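Local coordinates for DNA helicase RecQ (Deinococcus radiodurans, PDB 4Q48), which probably couples ATP hydrolysis to the unwinding of duplex DNA, moving 3'-5', as a RecQ-family helicase seen here as its catalytic core with a bound zinc ion, at residues V69-I74 / I144-C149; A92-T97 / L118-E123. One frame throughout, in Å; residues are numbered along the deposited sequence.

Interaction 1: V69-I74 / I144-C149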
loop_
_atom_site.group_PDB
_atom_site.type_symbol
_atom_site.label_atom_id
_atom_site.label_comp_id
_atom_site.label_asym_id
_atom_site.label_seq_id
_atom_site.Cartn_x
_atom_site.Cartn_y
_atom_site.Cartn_z
ATOM N N VAL A 69 -18.210 12.620 -2.508
ATOM C CA VAL A 69 -16.858 12.064 -2.371
ATOM C C VAL A 69 -16.241 12.541 -1.064
ATOM O O VAL A 69 -16.088 13.734 -0.834
ATOM C CB VAL A 69 -15.932 12.460 -3.560
ATOM C CG1 VAL A 69 -14.634 11.714 -3.507
ATOM C CG2 VAL A 69 -16.614 12.195 -4.882
ATOM N N VAL A 70 -15.920 11.602 -0.190
ATOM C CA VAL A 70 -15.270 11.953 1.047
ATOM C C VAL A 70 -13.750 11.891 0.915
ATOM O O VAL A 70 -13.204 10.873 0.491
ATOM C CB VAL A 70 -15.715 11.030 2.154
ATOM C CG1 VAL A 70 -15.427 11.665 3.498
ATOM C CG2 VAL A 70 -17.185 10.739 2.000
ATOM N N SER A 71 -13.076 12.982 1.267
ATOM C CA SER A 71 -11.613 13.049 1.212
ATOM C C SER A 71 -11.047 14.108 2.172
ATOM O O SER A 71 -11.610 15.210 2.324
ATOM C CB SER A 71 -11.122 13.328 -0.218
ATOM O OG SER A 71 -9.767 13.761 -0.226
ATOM N N PRO A 72 -9.923 13.776 2.817
ATOM C CA PRO A 72 -9.199 14.705 3.684
ATOM C C PRO A 72 -8.369 15.743 2.925
ATOM O O PRO A 72 -8.086 16.810 3.478
ATOM C CB PRO A 72 -8.302 13.784 4.506
ATOM C CG PRO A 72 -8.294 12.451 3.789
ATOM C CD PRO A 72 -9.192 12.517 2.617
ATOM N N LEU A 73 -7.999 15.444 1.682
ATOM C CA LEU A 73 -7.096 16.306 0.914
ATOM C C LEU A 73 -7.783 17.572 0.409
ATOM O O LEU A 73 -7.986 17.744 -0.796
ATOM C CB LEU A 73 -6.513 15.528 -0.276
ATOM C CG LEU A 73 -6.059 14.086 -0.004
ATOM C CD1 LEU A 73 -5.592 13.394 -1.271
ATOM C CD2 LEU A 73 -4.947 14.077 1.039
ATOM N N ILE A 74 -8.109 18.472 1.332
ATOM C CA ILE A 74 -8.892 19.646 0.977
ATOM C C ILE A 74 -7.973 20.666 0.313
ATOM O O ILE A 74 -8.409 21.449 -0.535
ATOM C CB ILE A 74 -9.625 20.256 2.223
ATOM C CG1 ILE A 74 -8.688 21.072 3.120
ATOM C CG2 ILE A 74 -10.289 19.162 3.046
ATOM C CD1 ILE A 74 -9.344 21.518 4.431
ATOM N N ILE A 144 -15.868 6.899 -0.537
ATOM C CA ILE A 144 -14.869 7.175 0.496
ATOM C C ILE A 144 -13.461 6.937 -0.077
ATOM O O ILE A 144 -13.023 5.794 -0.246
ATOM C CB ILE A 144 -15.111 6.326 1.757
ATOM C CG1 ILE A 144 -16.429 6.729 2.424
ATOM C CG2 ILE A 144 -14.036 6.552 2.774
ATOM C CD1 ILE A 144 -17.589 5.775 2.159
ATOM N N ASP A 145 -12.784 8.031 -0.436
ATOM C CA ASP A 145 -11.426 7.951 -0.965
ATOM C C ASP A 145 -10.430 7.958 0.181
ATOM O O ASP A 145 -10.688 8.560 1.234
ATOM C CB ASP A 145 -11.109 9.098 -1.928
ATOM C CG ASP A 145 -10.069 8.700 -2.977
ATOM O OD1 ASP A 145 -9.242 7.797 -2.682
ATOM O OD2 ASP A 145 -10.080 9.280 -4.091
ATOM N N GLU A 146 -9.298 7.296 -0.046
ATOM C CA GLU A 146 -8.317 7.037 1.002
ATOM C C GLU A 146 -8.935 6.397 2.235
ATOM O O GLU A 146 -8.721 6.868 3.359
ATOM C CB GLU A 146 -7.590 8.322 1.376
ATOM C CG GLU A 146 -6.412 8.582 0.448
ATOM C CD GLU A 146 -6.288 10.027 0.083
ATOM O OE1 GLU A 146 -7.227 10.782 0.409
ATOM O OE2 GLU A 146 -5.261 10.414 -0.513
ATOM N N ALA A 147 -9.685 5.315 2.010
ATOM C CA ALA A 147 -10.449 4.641 3.058
ATOM C C ALA A 147 -9.582 4.142 4.221
ATOM O O ALA A 147 -10.071 3.894 5.335
ATOM C CB ALA A 147 -11.222 3.491 2.464
ATOM N N HIS A 148 -8.295 3.963 3.944
ATOM C CA HIS A 148 -7.368 3.410 4.915
ATOM C C HIS A 148 -7.328 4.213 6.210
ATOM O O HIS A 148 -7.045 3.653 7.269
ATOM C CB HIS A 148 -5.963 3.342 4.314
ATOM C CG HIS A 148 -5.469 4.649 3.772
ATOM N ND1 HIS A 148 -5.380 4.912 2.420
ATOM C CD2 HIS A 148 -5.028 5.764 4.401
ATOM C CE1 HIS A 148 -4.907 6.134 2.242
ATOM N NE2 HIS A 148 -4.682 6.671 3.428
ATOM N N CYS A 149 -7.686 5.493 6.143
ATOM C CA CYS A 149 -7.553 6.372 7.300
ATOM C C CYS A 149 -8.383 5.963 8.507
ATOM O O CYS A 149 -8.141 6.445 9.609
ATOM C CB CYS A 149 -7.908 7.807 6.929
ATOM S SG CYS A 149 -6.653 8.680 6.010
#
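Two neighbouring parallel strands reach their C-terminal ends here, and the contact changes character along the way. Val70 and Ile144 form the bridge pair, their side chains lying alongside each other and pointing the same way, with Val70 CG2 4.1 Å from Ile144 CG1. Just beyond it, Asp145 N donates to Val70 O over 3.0 Å, the donor sitting nearly along the C=O axis (C=O...N angle 161°). This is the one hydrogen bond between the segments.

Past the strand ends the work passes to Glu146. Its CB points toward residues 69-74, the chain bends at chi2 (140°), and contact begins at CD, which lies 3.7 Å from Leu73 CD1. At the tip OE1 reaches Pro72 CD at 3.4 Å and also touches Leu73, while OE2 lies nearest to Leu73 CD1. The leucine crosses the glutamate at about a right angle, with its CG and CD1 both against the carboxylate. An alanine in place of Leu73 would remove CG and both methyls and would probably leave the carboxylate less well confined, with Pro72 CD as its main remaining neighbour across the contact.

Ser71 OG accepts from Leu73 N at 3.1 Å, an ST turn that sets the leucine's backbone. Asp145 OD1 accepts from Glu146 N through its anti lone pair and also forms a salt bridge with Lys52, a residue of the ADP site; this pairing is likely to favour the ionised carboxylate. Asp145-His148 read DEAH, and their position at the C-terminal end of a central strand, beside the nucleotide-site lysine, identifies helicase motif II (Walker B) of the P-loop NTPase fold.

Interaction 2: A92-T97 / L118-E123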
loop_
_atom_site.group_PDB
_atom_site.type_symbol
_atom_site.label_atom_id
_atom_site.label_comp_id
_atom_site.label_asym_id
_atom_site.label_seq_id
_atom_site.Cartn_x
_atom_site.Cartn_y
_atom_site.Cartn_z
ATOM N N ALA A 92 -18.043 20.563 -6.954
ATOM C CA ALA A 92 -17.868 21.659 -6.023
ATOM C C ALA A 92 -17.219 21.181 -4.753
ATOM O O ALA A 92 -17.022 19.980 -4.569
ATOM C CB ALA A 92 -19.195 22.306 -5.734
ATOM N N PHE A 93 -16.856 22.120 -3.886
ATOM C CA PHE A 93 -16.229 21.753 -2.621
ATOM C C PHE A 93 -16.967 22.322 -1.481
ATOM O O PHE A 93 -17.350 23.485 -1.504
ATOM C CB PHE A 93 -14.796 22.265 -2.499
ATOM C CG PHE A 93 -13.929 21.835 -3.589
ATOM C CD1 PHE A 93 -13.563 20.506 -3.704
ATOM C CD2 PHE A 93 -13.484 22.745 -4.522
ATOM C CE1 PHE A 93 -12.758 20.079 -4.733
ATOM C CE2 PHE A 93 -12.679 22.333 -5.553
ATOM C CZ PHE A 93 -12.306 20.991 -5.653
ATOM N N LEU A 94 -17.072 21.509 -0.447
ATOM C CA LEU A 94 -17.716 21.895 0.772
ATOM C C LEU A 94 -16.750 21.571 1.921
ATOM O O LEU A 94 -16.435 20.407 2.168
ATOM C CB LEU A 94 -19.041 21.151 0.882
ATOM C CG LEU A 94 -20.145 21.575 1.840
ATOM C CD1 LEU A 94 -20.770 22.856 1.321
ATOM C CD2 LEU A 94 -21.185 20.457 1.908
ATOM N N ASN A 95 -16.289 22.615 2.608
ATOM C CA ASN A 95 -15.411 22.479 3.772
ATOM C C ASN A 95 -15.358 23.787 4.563
ATOM O O ASN A 95 -15.795 24.840 4.081
ATOM C CB ASN A 95 -13.993 22.078 3.359
ATOM C CG ASN A 95 -13.459 22.930 2.227
ATOM O OD1 ASN A 95 -13.149 24.104 2.420
ATOM N ND2 ASN A 95 -13.348 22.344 1.039
ATOM N N SER A 96 -14.785 23.733 5.762
ATOM C CA SER A 96 -14.793 24.901 6.636
ATOM C C SER A 96 -13.753 25.972 6.296
ATOM O O SER A 96 -13.710 27.010 6.947
ATOM C CB SER A 96 -14.630 24.458 8.091
ATOM O OG SER A 96 -15.807 23.788 8.527
ATOM N N THR A 97 -12.930 25.743 5.275
ATOM C CA THR A 97 -12.112 26.824 4.734
ATOM C C THR A 97 -12.992 27.847 4.019
ATOM O O THR A 97 -12.507 28.891 3.602
ATOM C CB THR A 97 -11.050 26.326 3.712
ATOM O OG1 THR A 97 -11.611 26.265 2.383
ATOM C CG2 THR A 97 -10.476 24.970 4.130
ATOM N N LEU A 118 -19.741 16.196 -5.457
ATOM C CA LEU A 118 -19.490 17.079 -4.349
ATOM C C LEU A 118 -18.338 16.531 -3.516
ATOM O O LEU A 118 -18.417 15.443 -2.929
ATOM C CB LEU A 118 -20.729 17.245 -3.491
ATOM C CG LEU A 118 -20.408 18.171 -2.321
ATOM C CD1 LEU A 118 -20.180 19.577 -2.825
ATOM C CD2 LEU A 118 -21.502 18.151 -1.295
ATOM N N TYR A 119 -17.243 17.274 -3.495
ATOM C CA TYR A 119 -16.105 16.924 -2.660
ATOM C C TYR A 119 -16.279 17.559 -1.276
ATOM O O TYR A 119 -16.474 18.771 -1.151
ATOM C CB TYR A 119 -14.803 17.364 -3.352
ATOM C CG TYR A 119 -14.414 16.472 -4.520
ATOM C CD1 TYR A 119 -14.844 16.735 -5.816
ATOM C CD2 TYR A 119 -13.656 15.342 -4.310
ATOM C CE1 TYR A 119 -14.489 15.898 -6.869
ATOM C CE2 TYR A 119 -13.299 14.520 -5.340
ATOM C CZ TYR A 119 -13.709 14.787 -6.612
ATOM O OH TYR A 119 -13.317 13.908 -7.604
ATOM N N VAL A 120 -16.214 16.745 -0.234
ATOM C CA VAL A 120 -16.513 17.248 1.089
ATOM C C VAL A 120 -15.562 16.676 2.132
ATOM O O VAL A 120 -15.373 15.473 2.233
ATOM C CB VAL A 120 -17.994 16.920 1.466
ATOM C CG1 VAL A 120 -18.320 15.466 1.147
ATOM C CG2 VAL A 120 -18.304 17.249 2.924
ATOM N N ALA A 121 -14.949 17.563 2.898
ATOM C CA ALA A 121 -14.098 17.157 3.983
ATOM C C ALA A 121 -14.952 16.393 4.987
ATOM O O ALA A 121 -16.122 16.710 5.176
ATOM C CB ALA A 121 -13.451 18.366 4.625
ATOM N N PRO A 122 -14.354 15.398 5.653
ATOM C CA PRO A 122 -15.026 14.593 6.681
ATOM C C PRO A 122 -15.610 15.461 7.779
ATOM O O PRO A 122 -16.674 15.179 8.335
ATOM C CB PRO A 122 -13.890 13.730 7.235
ATOM C CG PRO A 122 -12.904 13.661 6.133
ATOM C CD PRO A 122 -12.965 14.966 5.428
ATOM N N GLU A 123 -14.895 16.537 8.069
ATOM C CA GLU A 123 -15.275 17.487 9.105
ATOM C C GLU A 123 -16.646 18.077 8.762
ATOM O O GLU A 123 -17.534 18.147 9.614
ATOM C CB GLU A 123 -14.178 18.562 9.243
ATOM C CG GLU A 123 -14.630 19.922 9.708
ATOM C CD GLU A 123 -15.167 20.774 8.569
ATOM O OE1 GLU A 123 -14.749 20.557 7.406
ATOM O OE2 GLU A 123 -16.017 21.651 8.841
#
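Phe93 lays its ring alongside Tyr119, the two side chains leaving neighbouring strands on the same face of the sheet. Phe93 CG is anti to the carbonyl carbon (chi1 -56°), which brings the ring edge to the tyrosine: CD1 lies 3.4 Å from Tyr119 CB, a carbon close to the phenylalanine plane. CE1 continues to Tyr119 CG, but the planes meet at 47° with centroids 5.9 Å apart, an oblique pairing. Farther out the tyrosine leads away from residues 92-97, and its OH hydrogen-bonds to Tyr56 and Gln57 of helix 50-62, whereas Phe93 packs on Met77 and Val81 of helix 74-84.

The other face belongs to Ala92, Leu94, Leu118 and Val120. Leu94 and Leu118 each hold CG anti to the backbone N and cross obliquely, meeting through their CD2 methyls at 4.0 Å, while Leu118 CD1 packs on Ala92, nearest its carbonyl O and also touching CB. Val106 of helix 100-111 covers Ala92, Leu94 and Leu118, as expected of a beta-alpha-beta unit whose helix packs on the two strands it connects.

Between the faces the backbone ladder is parallel, the short axes inclined at 27°. Tyr119 N donates to Ala92 O and Leu94 N to Tyr119 O, each over 2.9 Å; Ala121 N continues to Leu94 O at a longer 3.3 Å. All three donors lie nearly along the acceptor's C=O axis. Past the strand, Thr97 OG1 donates to Asn95 OD1. The chemistry implies a division of labour: main-chain bonds set the register, while hydrocarbon and ring contacts fill the two faces, one under helix 100-111, the other shared by helices 50-62 and 74-84.

Both interactions belong to one parallel sheet of the first helicase domain, ordered 91-94, 117-120, 66-70, 139-145 in this part. Interaction 2 joins an outermost strand to its neighbour, yet most of its touching residues are buried; interaction 1 joins two inner strands but is only partly buried, with Pro72, Leu73, Asp145 and Glu146 partly exposed. Val69 ties them together: its N and O probably hydrogen-bond to Leu118 O (2.9 Å) and Val120 N (3.1 Å), and its CG1 packs on the Tyr119 ring. A three-bond ladder and apolar faces dominate interaction 2, whereas interaction 1 has a single backbone bond and two carboxylates, that of Asp145 paired with Lys52 of the nucleotide site.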